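Local coordinates for arginine decarboxylase (PDB 3NZP) that decarboxylates arginine with the help of pyridoxal 5'-phosphate, probably to supply agmatine for polyamine biosynthesis, at the pyridoxal-5'-phosphate site. Sequence-based numbering; all coordinates share one arbitrary frame. Chains: chain A/B, Arginine decarboxylase.

The pyridoxal-5'-phosphate site. Residues chain A 84, 86-87, 132, 231, 233, 236-237, 272-274, 320-323, 519; chain B 483. With PLP (pyridoxal-5'-phosphate), chain C.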
# COMPACT_ATOMS: atom_id res chain seq x y z
N PRO A 84 5.36 -6.11 18.49
CA PRO A 84 5.85 -6.42 17.15
C PRO A 84 6.19 -5.10 16.46
O PRO A 84 5.31 -4.27 16.19
CB PRO A 84 4.67 -7.14 16.52
CG PRO A 84 3.50 -6.48 17.16
CD PRO A 84 3.92 -6.33 18.59
N LYS A 86 6.95 -4.55 13.53
CA LYS A 86 6.34 -4.45 12.21
C LYS A 86 5.14 -3.49 12.10
O LYS A 86 4.87 -2.98 11.02
CB LYS A 86 5.95 -5.84 11.71
CG LYS A 86 4.63 -6.36 12.22
CD LYS A 86 3.60 -6.41 11.11
CE LYS A 86 3.98 -7.42 10.01
NZ LYS A 86 4.07 -8.84 10.49
N VAL A 87 4.43 -3.24 13.20
CA VAL A 87 3.27 -2.34 13.14
C VAL A 87 3.66 -0.86 13.16
O VAL A 87 2.83 0.01 12.88
CB VAL A 87 2.22 -2.58 14.31
CG1 VAL A 87 2.06 -4.06 14.58
CG2 VAL A 87 2.61 -1.83 15.56
N ASN A 132 10.29 -13.73 14.73
CA ASN A 132 9.49 -14.53 13.81
C ASN A 132 9.95 -14.32 12.38
O ASN A 132 10.81 -13.48 12.12
CB ASN A 132 8.01 -14.18 13.97
CG ASN A 132 7.48 -14.56 15.33
OD1 ASN A 132 7.56 -15.72 15.74
ND2 ASN A 132 6.94 -13.58 16.05
N HIS A 231 4.33 -20.72 19.72
CA HIS A 231 3.71 -19.49 19.26
C HIS A 231 2.79 -19.73 18.08
O HIS A 231 3.03 -20.64 17.28
CB HIS A 231 4.83 -18.49 18.90
CG HIS A 231 4.38 -17.32 18.07
ND1 HIS A 231 4.48 -17.30 16.69
CD2 HIS A 231 3.84 -16.13 18.42
CE1 HIS A 231 4.02 -16.16 16.23
NE2 HIS A 231 3.62 -15.42 17.26
N HIS A 233 -0.01 -17.33 15.29
CA HIS A 233 -0.53 -16.01 14.92
C HIS A 233 -1.80 -16.17 14.10
O HIS A 233 -1.80 -16.87 13.09
CB HIS A 233 0.50 -15.19 14.10
CG HIS A 233 0.05 -13.78 13.80
ND1 HIS A 233 -0.28 -12.87 14.78
CD2 HIS A 233 -0.16 -13.15 12.61
CE1 HIS A 233 -0.68 -11.74 14.22
NE2 HIS A 233 -0.61 -11.88 12.91
N SER A 236 -3.99 -9.90 12.17
CA SER A 236 -4.25 -8.62 12.82
C SER A 236 -5.73 -8.27 12.88
O SER A 236 -6.53 -8.83 12.15
CB SER A 236 -3.47 -7.52 12.09
OG SER A 236 -3.70 -6.23 12.66
N GLN A 237 -6.09 -7.38 13.79
CA GLN A 237 -7.47 -6.92 13.94
C GLN A 237 -8.52 -8.03 13.84
O GLN A 237 -9.30 -8.07 12.90
CB GLN A 237 -7.76 -5.83 12.90
CG GLN A 237 -9.10 -5.13 13.05
CD GLN A 237 -9.16 -4.18 14.24
OE1 GLN A 237 -10.15 -3.46 14.41
NE2 GLN A 237 -8.12 -4.18 15.05
N GLY A 272 0.44 -14.36 20.08
CA GLY A 272 0.67 -13.50 18.94
C GLY A 272 -0.18 -12.25 19.00
O GLY A 272 -0.57 -11.80 20.08
N GLY A 273 -0.48 -11.69 17.83
CA GLY A 273 -1.29 -10.49 17.80
C GLY A 273 -2.75 -10.82 17.61
O GLY A 273 -3.16 -11.96 17.83
N GLY A 274 -3.53 -9.83 17.21
CA GLY A 274 -4.95 -10.08 16.99
C GLY A 274 -5.91 -9.25 17.81
O GLY A 274 -7.06 -9.05 17.40
N GLU A 320 1.50 -10.64 21.60
CA GLU A 320 2.27 -9.72 20.76
C GLU A 320 1.32 -8.75 20.06
O GLU A 320 1.37 -8.58 18.85
CB GLU A 320 3.09 -10.51 19.73
CG GLU A 320 3.94 -11.65 20.31
CD GLU A 320 4.78 -12.37 19.26
OE1 GLU A 320 4.34 -12.48 18.09
OE2 GLU A 320 5.89 -12.84 19.59
N SER A 321 0.46 -8.13 20.85
CA SER A 321 -0.52 -7.18 20.35
C SER A 321 0.16 -5.85 20.11
O SER A 321 0.49 -5.14 21.06
CB SER A 321 -1.63 -6.99 21.36
OG SER A 321 -2.15 -8.26 21.74
N GLY A 322 0.38 -5.51 18.85
CA GLY A 322 1.01 -4.25 18.54
C GLY A 322 -0.01 -3.19 18.20
O GLY A 322 0.03 -2.09 18.72
N ARG A 323 -0.95 -3.52 17.32
CA ARG A 323 -1.95 -2.55 16.93
C ARG A 323 -2.61 -1.88 18.13
O ARG A 323 -2.76 -0.67 18.18
CB ARG A 323 -3.02 -3.21 16.07
CG ARG A 323 -4.09 -2.26 15.59
CD ARG A 323 -5.23 -3.04 14.99
NE ARG A 323 -4.85 -3.72 13.76
CZ ARG A 323 -4.87 -3.15 12.56
NH1 ARG A 323 -4.52 -3.83 11.48
NH2 ARG A 323 -5.26 -1.88 12.44
N TYR A 519 0.41 0.78 11.75
CA TYR A 519 0.41 0.38 10.36
C TYR A 519 0.26 1.48 9.30
O TYR A 519 0.44 1.21 8.12
CB TYR A 519 -0.68 -0.67 10.14
CG TYR A 519 -0.38 -1.98 10.80
CD1 TYR A 519 0.79 -2.66 10.50
CD2 TYR A 519 -1.29 -2.58 11.67
CE1 TYR A 519 1.06 -3.91 11.03
CE2 TYR A 519 -1.03 -3.84 12.21
CZ TYR A 519 0.15 -4.49 11.88
OH TYR A 519 0.39 -5.76 12.33
N CYS B 483 6.45 -12.61 7.78
CA CYS B 483 5.63 -13.23 8.82
C CYS B 483 4.18 -13.24 8.35
O CYS B 483 3.54 -14.30 8.24
CB CYS B 483 5.73 -12.44 10.12
SG CYS B 483 7.41 -12.15 10.65
N1 PLP C . 2.73 -11.43 15.88
C2 PLP C . 3.14 -11.78 14.66
C2A PLP C . 3.89 -13.08 14.47
C3 PLP C . 2.85 -10.95 13.54
O3 PLP C . 3.26 -11.29 12.28
C4 PLP C . 2.12 -9.71 13.77
C4A PLP C . 1.79 -8.82 12.63
C5 PLP C . 1.71 -9.40 15.12
C6 PLP C . 2.06 -10.30 16.15
C5A PLP C . 0.94 -8.11 15.47
O4P PLP C . -0.47 -8.24 15.18
P PLP C . -1.20 -6.84 15.57
O1P PLP C . -0.70 -5.75 14.72
O2P PLP C . -2.79 -7.00 15.33
O3P PLP C . -0.96 -6.47 17.09
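The cofactor pocket of this fold-type III decarboxylase lies at the C-terminal mouth of the alanine-racemase-like beta/alpha-barrel, where strand ends of chain A meet a loop of chain B. Protein hides nearly all of PLP, although the cofactor is poorly ordered. A:His233 covers one face of the pyridine: with CG anti to the backbone N (chi1 -176°), its imidazole lies nearly parallel to the PLP ring, centroids 3.7 Å and planes 13° apart. The backbone N of A:Gly273 donates in the imidazole plane to A:His233 ND1, fixing the turn of that ring. A:Pro84 packs from the opposite side, its CG 3.5 Å from PLP C5A, the methylene that carries the phosphate.

At the pyridine nitrogen, opposite C4, the extended A:Glu320 side chain brings carboxylate OE1 within 2.9 Å of PLP N1, a hydrogen bond that would favour a protonated ring nitrogen and so the electron sink used in decarboxylation. A:His231 NE2 adds a weak bond to the same OE1.

The Schiff-base lysine, A:Lys86, starts with CG crowded between backbone N and carbonyl carbon (chi1 82°), bends at chi2, chi3 and chi4 and runs past C4A, so that NZ hydrogen-bonds PLP O3, the phenolic oxygen, at 3.1 Å. No NZ-C4A bond is modelled, but the aldehyde oxygen is absent too; the structure alone does not exclude the aldimine.

Phosphate oxygen O3P accepts from the backbone N of A:Gly322 and, at 3.0 Å from PLP O3P, A:Arg323 N; these N-H groups at the start of helix 323-326 may help offset the charge. A:Tyr519 OH donates to PLP O1P at 2.6 Å, the oxygen standing off the phenol plane on the CE2 side. A:Ser236 OG donates to PLP O2P at 2.9 Å and is held side-on by A:Arg323 NE and NH1, in the guanidinium plane. Across the dimer, B:Cys483, the likely proton donor, is poorly ordered; its CB approaches O3, while SG turns toward the A:Asn132 backbone.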